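Local atomic coordinates of uncharacterized protein (Corynebacterium diphtheriae NCTC 13129, PDB entry 3B4Q), a protein that is of unknown function but carries an all-helical domain matching the C-terminal family of the resuscitation-promoting factor Rpf1. Residues P20-A28 against L42-A50; P10-V21 against F77-I88. One frame throughout, in Å; residues are numbered along the deposited sequence. Where two conformers were deposited one is given.

Contact 1: residues P20-A28 against L42-A50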
loop_
_atom_site.group_PDB
_atom_site.type_symbol
_atom_site.label_atom_id
_atom_site.label_comp_id
_atom_site.label_asym_id
_atom_site.label_seq_id
_atom_site.Cartn_x
_atom_site.Cartn_y
_atom_site.Cartn_z
ATOM N N PRO A 20 5.221 3.917 -8.905
ATOM C CA PRO A 20 3.907 4.416 -8.439
ATOM C C PRO A 20 3.494 3.895 -7.040
ATOM O O PRO A 20 2.759 4.568 -6.311
ATOM C CB PRO A 20 2.944 3.932 -9.514
ATOM C CG PRO A 20 3.763 3.792 -10.667
ATOM C CD PRO A 20 5.090 3.277 -10.224
ATOM N N VAL A 21 3.958 2.689 -6.704
ATOM C CA VAL A 21 3.693 2.120 -5.380
ATOM C C VAL A 21 4.499 2.944 -4.368
ATOM O O VAL A 21 3.984 3.401 -3.326
ATOM C CB VAL A 21 4.059 0.625 -5.331
ATOM C CG1 VAL A 21 3.958 0.126 -3.922
ATOM C CG2 VAL A 21 3.097 -0.175 -6.245
ATOM N N GLN A 22 5.771 3.193 -4.688
ATOM C CA GLN A 22 6.605 4.008 -3.808
ATOM C C GLN A 22 6.002 5.404 -3.585
ATOM O O GLN A 22 6.024 5.942 -2.453
ATOM C CB GLN A 22 8.023 4.122 -4.371
ATOM C CG GLN A 22 8.745 2.782 -4.330
ATOM C CD GLN A 22 10.211 2.904 -4.652
ATOM O OE1 GLN A 22 10.711 3.998 -4.933
ATOM N NE2 GLN A 22 10.925 1.786 -4.591
ATOM N N ALA A 23 5.473 6.009 -4.647
ATOM C CA ALA A 23 4.875 7.328 -4.563
ATOM C C ALA A 23 3.636 7.330 -3.659
ATOM O O ALA A 23 3.483 8.205 -2.782
ATOM C CB ALA A 23 4.474 7.809 -5.947
ATOM N N ALA A 24 2.758 6.348 -3.861
ATOM C CA ALA A 24 1.506 6.329 -3.082
ATOM C C ALA A 24 1.839 6.128 -1.597
ATOM O O ALA A 24 1.280 6.808 -0.710
ATOM C CB ALA A 24 0.573 5.214 -3.601
ATOM N N VAL A 25 2.796 5.239 -1.322
ATOM C CA VAL A 25 3.175 4.969 0.073
ATOM C C VAL A 25 3.913 6.176 0.715
ATOM O O VAL A 25 3.638 6.544 1.870
ATOM C CB VAL A 25 3.983 3.650 0.150
ATOM C CG1 VAL A 25 4.589 3.469 1.524
ATOM C CG2 VAL A 25 3.075 2.478 -0.262
ATOM N N ALA A 26 4.798 6.801 -0.054
ATOM C CA ALA A 26 5.524 7.984 0.455
ATOM C C ALA A 26 4.538 9.097 0.877
ATOM O O ALA A 26 4.714 9.729 1.930
ATOM C CB ALA A 26 6.462 8.545 -0.606
ATOM N N GLY A 27 3.559 9.371 0.006
ATOM C CA GLY A 27 2.575 10.430 0.294
ATOM C C GLY A 27 1.813 10.122 1.573
ATOM O O GLY A 27 1.574 11.008 2.403
ATOM N N ALA A 28 1.395 8.858 1.731
ATOM C CA ALA A 28 0.649 8.476 2.933
ATOM C C ALA A 28 1.517 8.616 4.175
ATOM O O ALA A 28 1.064 9.121 5.196
ATOM C CB ALA A 28 0.147 6.991 2.795
ATOM N N LEU A 42 -3.017 4.362 6.754
ATOM C CA LEU A 42 -3.059 5.294 5.645
ATOM C C LEU A 42 -2.316 4.744 4.417
ATOM O O LEU A 42 -2.755 4.891 3.267
ATOM C CB LEU A 42 -2.489 6.664 6.052
ATOM C CG LEU A 42 -3.394 7.897 6.208
ATOM C CD1 LEU A 42 -2.543 9.087 5.879
ATOM C CD2 LEU A 42 -4.576 7.881 5.238
ATOM N N ALA A 43 -1.168 4.115 4.661
ATOM C CA ALA A 43 -0.410 3.535 3.549
ATOM C C ALA A 43 -1.161 2.380 2.858
ATOM O O ALA A 43 -1.142 2.251 1.617
ATOM C CB ALA A 43 0.971 3.079 4.024
ATOM N N VAL A 44 -1.803 1.518 3.633
ATOM C CA VAL A 44 -2.653 0.481 3.039
ATOM C C VAL A 44 -3.756 1.128 2.174
ATOM O O VAL A 44 -3.962 0.745 1.012
ATOM C CB VAL A 44 -3.274 -0.456 4.132
ATOM C CG1 VAL A 44 -4.400 -1.332 3.517
ATOM C CG2 VAL A 44 -2.157 -1.290 4.819
ATOM N N ASP A 45 -4.456 2.129 2.726
ATOM C CA ASP A 45 -5.522 2.809 1.942
ATOM C C ASP A 45 -4.973 3.433 0.632
ATOM O O ASP A 45 -5.592 3.311 -0.435
ATOM C CB ASP A 45 -6.194 3.884 2.770
ATOM C CG ASP A 45 -7.055 3.322 3.922
ATOM O OD1 ASP A 45 -7.330 2.089 3.957
ATOM O OD2 ASP A 45 -7.476 4.148 4.796
ATOM N N ALA A 46 -3.843 4.135 0.731
ATOM C CA ALA A 46 -3.235 4.808 -0.437
ATOM C C ALA A 46 -2.822 3.777 -1.499
ATOM O O ALA A 46 -3.061 3.976 -2.705
ATOM C CB ALA A 46 -2.044 5.647 -0.008
ATOM N N LEU A 47 -2.230 2.658 -1.075
ATOM C CA LEU A 47 -1.793 1.674 -2.045
ATOM C C LEU A 47 -3.010 0.941 -2.664
ATOM O O LEU A 47 -3.063 0.692 -3.887
ATOM C CB LEU A 47 -0.825 0.695 -1.388
ATOM C CG LEU A 47 -0.239 -0.417 -2.280
ATOM C CD1 LEU A 47 0.285 0.215 -3.612
ATOM C CD2 LEU A 47 0.800 -1.160 -1.532
ATOM N N TYR A 48 -3.999 0.609 -1.838
ATOM C CA TYR A 48 -5.193 -0.001 -2.376
ATOM C C TYR A 48 -5.812 0.947 -3.424
ATOM O O TYR A 48 -6.214 0.542 -4.526
ATOM C CB TYR A 48 -6.177 -0.293 -1.249
ATOM C CG TYR A 48 -7.456 -0.962 -1.711
ATOM C CD1 TYR A 48 -7.396 -2.165 -2.399
ATOM C CD2 TYR A 48 -8.694 -0.403 -1.461
ATOM C CE1 TYR A 48 -8.526 -2.822 -2.833
ATOM C CE2 TYR A 48 -9.864 -1.062 -1.897
ATOM C CZ TYR A 48 -9.739 -2.267 -2.589
ATOM O OH TYR A 48 -10.825 -2.965 -3.051
ATOM N N ASN A 49 -5.857 2.235 -3.098
ATOM C CA ASN A 49 -6.439 3.145 -4.058
ATOM C C ASN A 49 -5.622 3.214 -5.332
ATOM O O ASN A 49 -6.205 3.250 -6.415
ATOM C CB ASN A 49 -6.628 4.538 -3.469
ATOM C CG ASN A 49 -7.461 5.422 -4.377
ATOM O OD1 ASN A 49 -8.623 5.124 -4.669
ATOM N ND2 ASN A 49 -6.848 6.491 -4.862
ATOM N N ALA A 50 -4.288 3.181 -5.216
ATOM C CA ALA A 50 -3.427 3.247 -6.402
ATOM C C ALA A 50 -3.685 2.061 -7.334
ATOM O O ALA A 50 -3.698 2.196 -8.564
ATOM C CB ALA A 50 -1.937 3.258 -5.988
#
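V21 and L47 meet through branches that their first torsions set. L47 sends CG anti to its backbone N (chi1 -179°), which carries a side chain rooted beside the interface across to the facing helix, and V21 likewise has CG1 anti to its own backbone N (chi1 172°). As a result L47 CD1 rests against both methyls of V21, 3.7 Å from CG1 and 3.9 Å from CG2, the two side chains meeting at a slant. V25 adds a looser touch, its CG2 lying near L47 CB and its CG1 near A43 CB.

Most of the remaining interface is alanine. A28 CB points at the other helix and lands among L42, A43 and A46: it is 3.6 Å from both A43 CA and L42 O, and 3.8 Å from A46 CB. L42 CD1 in turn lies 3.7 Å from A28 O. One turn earlier, A24 CB faces A50 CB at 4.0 Å, while A46 CB reaches the backbone oxygen of A24. Such small side chains allow the axes to approach to 8.3 Å, and CA atoms of A28 and A43 to 5.1 Å. With 145° between their directions, the segments form an antiparallel helical hairpin packed through alanines. No hydrogen bond crosses between the segments; methyl groups pack on one another and on backbone carbonyl oxygens.

Segments 20-28 and 42-50 belong to helices 19-35 and 39-56. Helix 10-13 adjoins the pair through P10, which touches V25 and A43, and helix 77-83 does so through F77 on V25 and A43 and F80 on L47. Helix 64-72 packs against helix 39-56, where Y70 stacks on Y48.

Contact 2: residues P10-V21 against F77-I88. With SO4 (sulfate ion), chain C.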
loop_
_atom_site.group_PDB
_atom_site.type_symbol
_atom_site.label_atom_id
_atom_site.label_comp_id
_atom_site.label_asym_id
_atom_site.label_seq_id
_atom_site.Cartn_x
_atom_site.Cartn_y
_atom_site.Cartn_z
ATOM N N PRO A 10 6.342 1.664 6.083
ATOM C CA PRO A 10 5.843 1.289 4.765
ATOM C C PRO A 10 6.807 1.649 3.617
ATOM O O PRO A 10 6.970 0.839 2.703
ATOM C CB PRO A 10 4.536 2.063 4.672
ATOM C CG PRO A 10 4.036 2.030 6.129
ATOM C CD PRO A 10 5.305 2.325 6.905
ATOM N N ARG A 11 7.472 2.801 3.685
ATOM C CA ARG A 11 8.448 3.146 2.638
ATOM C C ARG A 11 9.579 2.132 2.529
ATOM O O ARG A 11 10.043 1.847 1.419
ATOM C CB ARG A 11 8.976 4.562 2.815
ATOM C CG ARG A 11 7.906 5.572 2.593
ATOM C CD ARG A 11 8.365 6.984 2.942
ATOM N NE ARG A 11 8.975 7.659 1.805
ATOM C CZ ARG A 11 9.464 8.898 1.848
ATOM N NH1 ARG A 11 10.011 9.444 0.760
ATOM N NH2 ARG A 11 9.396 9.599 2.976
ATOM N N ASP A 12 9.997 1.560 3.655
ATOM C CA ASP A 12 11.059 0.522 3.630
ATOM C C ASP A 12 10.514 -0.763 3.029
ATOM O O ASP A 12 11.208 -1.447 2.264
ATOM C CB ASP A 12 11.579 0.256 5.047
ATOM C CG ASP A 12 12.112 1.513 5.704
ATOM O OD1 ASP A 12 12.947 2.215 5.077
ATOM O OD2 ASP A 12 11.710 1.801 6.856
ATOM N N VAL A 13 9.290 -1.124 3.426
ATOM C CA VAL A 13 8.651 -2.326 2.879
ATOM C C VAL A 13 8.560 -2.301 1.344
ATOM O O VAL A 13 8.713 -3.362 0.691
ATOM C CB VAL A 13 7.262 -2.553 3.532
ATOM C CG1 VAL A 13 6.515 -3.747 2.855
ATOM C CG2 VAL A 13 7.432 -2.748 5.049
ATOM N N VAL A 14 8.296 -1.131 0.764
ATOM C CA VAL A 14 8.181 -1.074 -0.705
ATOM C C VAL A 14 9.416 -0.519 -1.400
ATOM O O VAL A 14 9.321 -0.023 -2.530
ATOM C CB VAL A 14 6.922 -0.286 -1.151
ATOM C CG1 VAL A 14 5.624 -0.979 -0.637
ATOM C CG2 VAL A 14 7.013 1.180 -0.714
ATOM N N ALA A 15 10.576 -0.647 -0.734
ATOM C CA ALA A 15 11.867 -0.191 -1.289
ATOM C C ALA A 15 12.128 -0.713 -2.699
ATOM O O ALA A 15 12.788 -0.029 -3.513
ATOM C CB ALA A 15 13.019 -0.584 -0.359
ATOM N N ASN A 16 11.621 -1.924 -2.985
ATOM C CA ASN A 16 11.871 -2.580 -4.294
ATOM C C ASN A 16 10.649 -2.652 -5.217
ATOM O O ASN A 16 10.644 -3.376 -6.232
ATOM C CB ASN A 16 12.466 -3.967 -4.036
ATOM C CG ASN A 16 13.690 -3.909 -3.133
ATOM O OD1 ASN A 16 13.786 -4.652 -2.135
ATOM N ND2 ASN A 16 14.593 -2.983 -3.422
ATOM N N ALA A 17 9.615 -1.890 -4.859
ATOM C CA ALA A 17 8.349 -1.898 -5.587
ATOM C C ALA A 17 8.384 -0.918 -6.764
ATOM O O ALA A 17 9.278 -0.071 -6.838
ATOM C CB ALA A 17 7.212 -1.507 -4.651
ATOM N N PRO A 18 7.419 -1.044 -7.686
ATOM C CA PRO A 18 7.338 -0.052 -8.743
ATOM C C PRO A 18 7.220 1.364 -8.220
ATOM O O PRO A 18 6.659 1.620 -7.136
ATOM C CB PRO A 18 6.058 -0.451 -9.502
ATOM C CG PRO A 18 5.947 -1.949 -9.293
ATOM C CD PRO A 18 6.416 -2.126 -7.839
ATOM N N ALA A 19 7.703 2.298 -9.031
ATOM C CA ALA A 19 7.681 3.699 -8.651
ATOM C C ALA A 19 6.309 4.213 -8.171
ATOM O O ALA A 19 6.239 4.917 -7.159
ATOM C CB ALA A 19 8.248 4.555 -9.787
ATOM N N PRO A 20 5.221 3.917 -8.905
ATOM C CA PRO A 20 3.907 4.416 -8.439
ATOM C C PRO A 20 3.494 3.895 -7.040
ATOM O O PRO A 20 2.759 4.568 -6.311
ATOM C CB PRO A 20 2.944 3.932 -9.514
ATOM C CG PRO A 20 3.763 3.792 -10.667
ATOM C CD PRO A 20 5.090 3.277 -10.224
ATOM N N VAL A 21 3.958 2.689 -6.704
ATOM C CA VAL A 21 3.693 2.120 -5.380
ATOM C C VAL A 21 4.499 2.944 -4.368
ATOM O O VAL A 21 3.984 3.401 -3.326
ATOM C CB VAL A 21 4.059 0.625 -5.331
ATOM C CG1 VAL A 21 3.958 0.126 -3.922
ATOM C CG2 VAL A 21 3.097 -0.175 -6.245
ATOM N N PHE A 77 0.513 -3.120 7.160
ATOM C CA PHE A 77 1.062 -2.756 5.844
ATOM C C PHE A 77 1.873 -3.893 5.198
ATOM O O PHE A 77 1.678 -4.242 4.017
ATOM C CB PHE A 77 1.844 -1.443 5.808
ATOM C CG PHE A 77 2.226 -1.083 4.411
ATOM C CD1 PHE A 77 1.286 -0.484 3.549
ATOM C CD2 PHE A 77 3.460 -1.473 3.894
ATOM C CE1 PHE A 77 1.616 -0.216 2.245
ATOM C CE2 PHE A 77 3.801 -1.214 2.571
ATOM C CZ PHE A 77 2.872 -0.584 1.744
ATOM N N ASN A 78 2.802 -4.454 5.959
ATOM C CA ASN A 78 3.637 -5.527 5.394
ATOM C C ASN A 78 2.742 -6.674 4.931
ATOM O O ASN A 78 2.943 -7.214 3.843
ATOM C CB ASN A 78 4.638 -6.042 6.448
ATOM C CG ASN A 78 5.516 -7.118 5.893
ATOM O OD1 ASN A 78 5.295 -8.320 6.142
ATOM N ND2 ASN A 78 6.442 -6.731 5.057
ATOM N N GLY A 79 1.724 -7.018 5.730
ATOM C CA GLY A 79 0.843 -8.127 5.356
ATOM C C GLY A 79 0.077 -7.814 4.083
ATOM O O GLY A 79 -0.073 -8.674 3.189
ATOM N N PHE A 80 -0.404 -6.574 3.983
ATOM C CA PHE A 80 -1.180 -6.173 2.799
ATOM C C PHE A 80 -0.320 -6.200 1.540
ATOM O O PHE A 80 -0.728 -6.725 0.496
ATOM C CB PHE A 80 -1.729 -4.760 3.018
ATOM C CG PHE A 80 -2.413 -4.181 1.799
ATOM C CD1 PHE A 80 -3.663 -4.628 1.402
ATOM C CD2 PHE A 80 -1.769 -3.197 1.021
ATOM C CE1 PHE A 80 -4.294 -4.112 0.268
ATOM C CE2 PHE A 80 -2.403 -2.679 -0.113
ATOM C CZ PHE A 80 -3.682 -3.143 -0.482
ATOM N N TYR A 81 0.867 -5.640 1.645
ATOM C CA TYR A 81 1.760 -5.581 0.493
ATOM C C TYR A 81 2.174 -6.989 0.074
ATOM O O TYR A 81 2.118 -7.326 -1.117
ATOM C CB TYR A 81 2.982 -4.756 0.828
ATOM C CG TYR A 81 3.970 -4.693 -0.326
ATOM C CD1 TYR A 81 3.626 -4.054 -1.544
ATOM C CD2 TYR A 81 5.222 -5.299 -0.232
ATOM C CE1 TYR A 81 4.530 -4.031 -2.626
ATOM C CE2 TYR A 81 6.124 -5.281 -1.293
ATOM C CZ TYR A 81 5.790 -4.623 -2.485
ATOM O OH TYR A 81 6.701 -4.603 -3.564
HETATM N N MSE A 82 2.542 -7.822 1.037
HETATM C CA MSE A 82 2.990 -9.174 0.686
HETATM C C MSE A 82 1.844 -9.984 0.049
HETATM O O MSE A 82 2.053 -10.703 -0.960
HETATM C CB MSE A 82 3.648 -9.891 1.884
HETATM C CG MSE A 82 4.948 -9.207 2.349
HETATM SE SE MSE A 82 6.325 -9.072 0.936
HETATM C CE MSE A 82 6.870 -10.939 0.874
ATOM N N ALA A 83 0.641 -9.821 0.582
ATOM C CA ALA A 83 -0.497 -10.558 0.062
ATOM C C ALA A 83 -0.788 -10.146 -1.392
ATOM O O ALA A 83 -1.190 -10.987 -2.250
ATOM C CB ALA A 83 -1.693 -10.268 0.932
ATOM N N ASN A 84 -0.621 -8.861 -1.686
ATOM C CA ASN A 84 -0.986 -8.346 -3.034
ATOM C C ASN A 84 0.227 -8.122 -3.935
ATOM O O ASN A 84 0.124 -7.483 -4.995
ATOM C CB ASN A 84 -1.806 -7.074 -2.902
ATOM C CG ASN A 84 -3.245 -7.347 -2.439
ATOM O OD1 ASN A 84 -3.723 -6.733 -1.465
ATOM N ND2 ASN A 84 -3.898 -8.310 -3.069
ATOM N N ARG A 85 1.376 -8.672 -3.529
ATOM C CA ARG A 85 2.611 -8.376 -4.248
ATOM C C ARG A 85 2.570 -8.900 -5.676
ATOM O O ARG A 85 3.046 -8.225 -6.605
ATOM C CB ARG A 85 3.852 -8.893 -3.511
ATOM C CG ARG A 85 5.122 -8.233 -4.013
ATOM C CD ARG A 85 6.294 -8.539 -3.102
ATOM N NE ARG A 85 6.548 -9.971 -2.976
ATOM C CZ ARG A 85 7.276 -10.684 -3.834
ATOM N NH1 ARG A 85 7.848 -10.116 -4.882
ATOM N NH2 ARG A 85 7.450 -11.987 -3.612
ATOM N N GLY A 86 2.009 -10.097 -5.859
ATOM C CA GLY A 86 1.929 -10.641 -7.223
ATOM C C GLY A 86 0.996 -9.763 -8.077
ATOM O O GLY A 86 1.266 -9.500 -9.267
ATOM N N ALA A 87 -0.137 -9.357 -7.499
ATOM C CA ALA A 87 -1.058 -8.444 -8.196
ATOM C C ALA A 87 -0.361 -7.143 -8.607
ATOM O O ALA A 87 -0.497 -6.647 -9.711
ATOM C CB ALA A 87 -2.221 -8.131 -7.298
ATOM N N ILE A 88 0.390 -6.586 -7.672
ATOM C CA ILE A 88 1.108 -5.332 -7.908
ATOM C C ILE A 88 2.134 -5.509 -9.032
ATOM O O ILE A 88 2.275 -4.660 -9.939
ATOM C CB ILE A 88 1.756 -4.881 -6.595
ATOM C CG1 ILE A 88 0.652 -4.366 -5.678
ATOM C CG2 ILE A 88 2.827 -3.790 -6.882
ATOM C CD1 ILE A 88 1.104 -4.121 -4.245
HETATM S S SO4 C . 8.345 -13.457 -7.184
HETATM O O1 SO4 C . 7.485 -14.455 -6.560
HETATM O O2 SO4 C . 7.942 -13.113 -8.541
HETATM O O3 SO4 C . 9.654 -14.113 -7.288
HETATM O O4 SO4 C . 8.490 -12.276 -6.343
#
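Two aromatic rings of helix 77-83, F77 and Y81, receive the side chains of P10, V13 and V14 in distinct orientations. P10 lies over one face of F77: its CB is 3.9 Å from the ring centroid and 15° off the normal, a CH-pi contact. The valines approach that same ring at its edge, V13 CG1 reaching CE2 of F77 and V14 CG1 reaching CZ, each at 3.7 Å. V14 CG1 also lies over a face of Y81, 3.8 Å from the centroid, so this single methyl meets one ring edge-on and the other face-on. Its chi1 of -62° sets CG1 anti to the carbonyl carbon, directing it between the two aromatics. V13 runs past Y81 in the opposite sense and brings CG1 within 3.7 Å of Y81 CD2, while the amide ND2 of N78 comes against the same V13 methyl, the two side chains crossing at about a right angle.

Farther along, the Y81 hydroxyl end reaches the turn after helix 10-13, with OH 3.3 Å from A17 CB. A type I turn from V14 to A17 places that methyl toward Y81. I88 CG2 then meets V21 CG2 at 3.7 Å and, less closely, P18 CD. No hydrogen bond crosses between the segments. Apart from the contact, R85 binds a sulfate ion, probably from the crystallisation liquor, whose O4 lies at the guanidinium edge and accepts bonds from both NH1 and NH2.

This mostly buried seam joins helix 10-13, the following turn and the start of helix 19-35 to helices 77-83 and 85-91. F92 touches P18 and V21, and V44 of helix 39-56 packs on F77; helix 64-72 packs against F80 and N84.

Overall arrangement
The centres of contacts 1 and 2 are about 9 Å apart, and both lie near the middle of this single-chain, all-helical domain. Helix 19-35 serves both: contact 2 uses its first residues, contact 1 continues from there, and P20 and V21 are common to the two. Along the chain the order is 10-21, 20-28, 42-50 and 77-88, so the sequence-local hairpin of contact 1 falls within the longer closure of contact 2, which joins an early segment to a late one, 56 residues apart at the closest ends. Q22 NE2, probably hydrogen-bonding V14 O, ties them directly. Together they pack helices 10-13, 19-35, 39-56, 77-83 and 85-91 into one unit, contact 2 being the more buried.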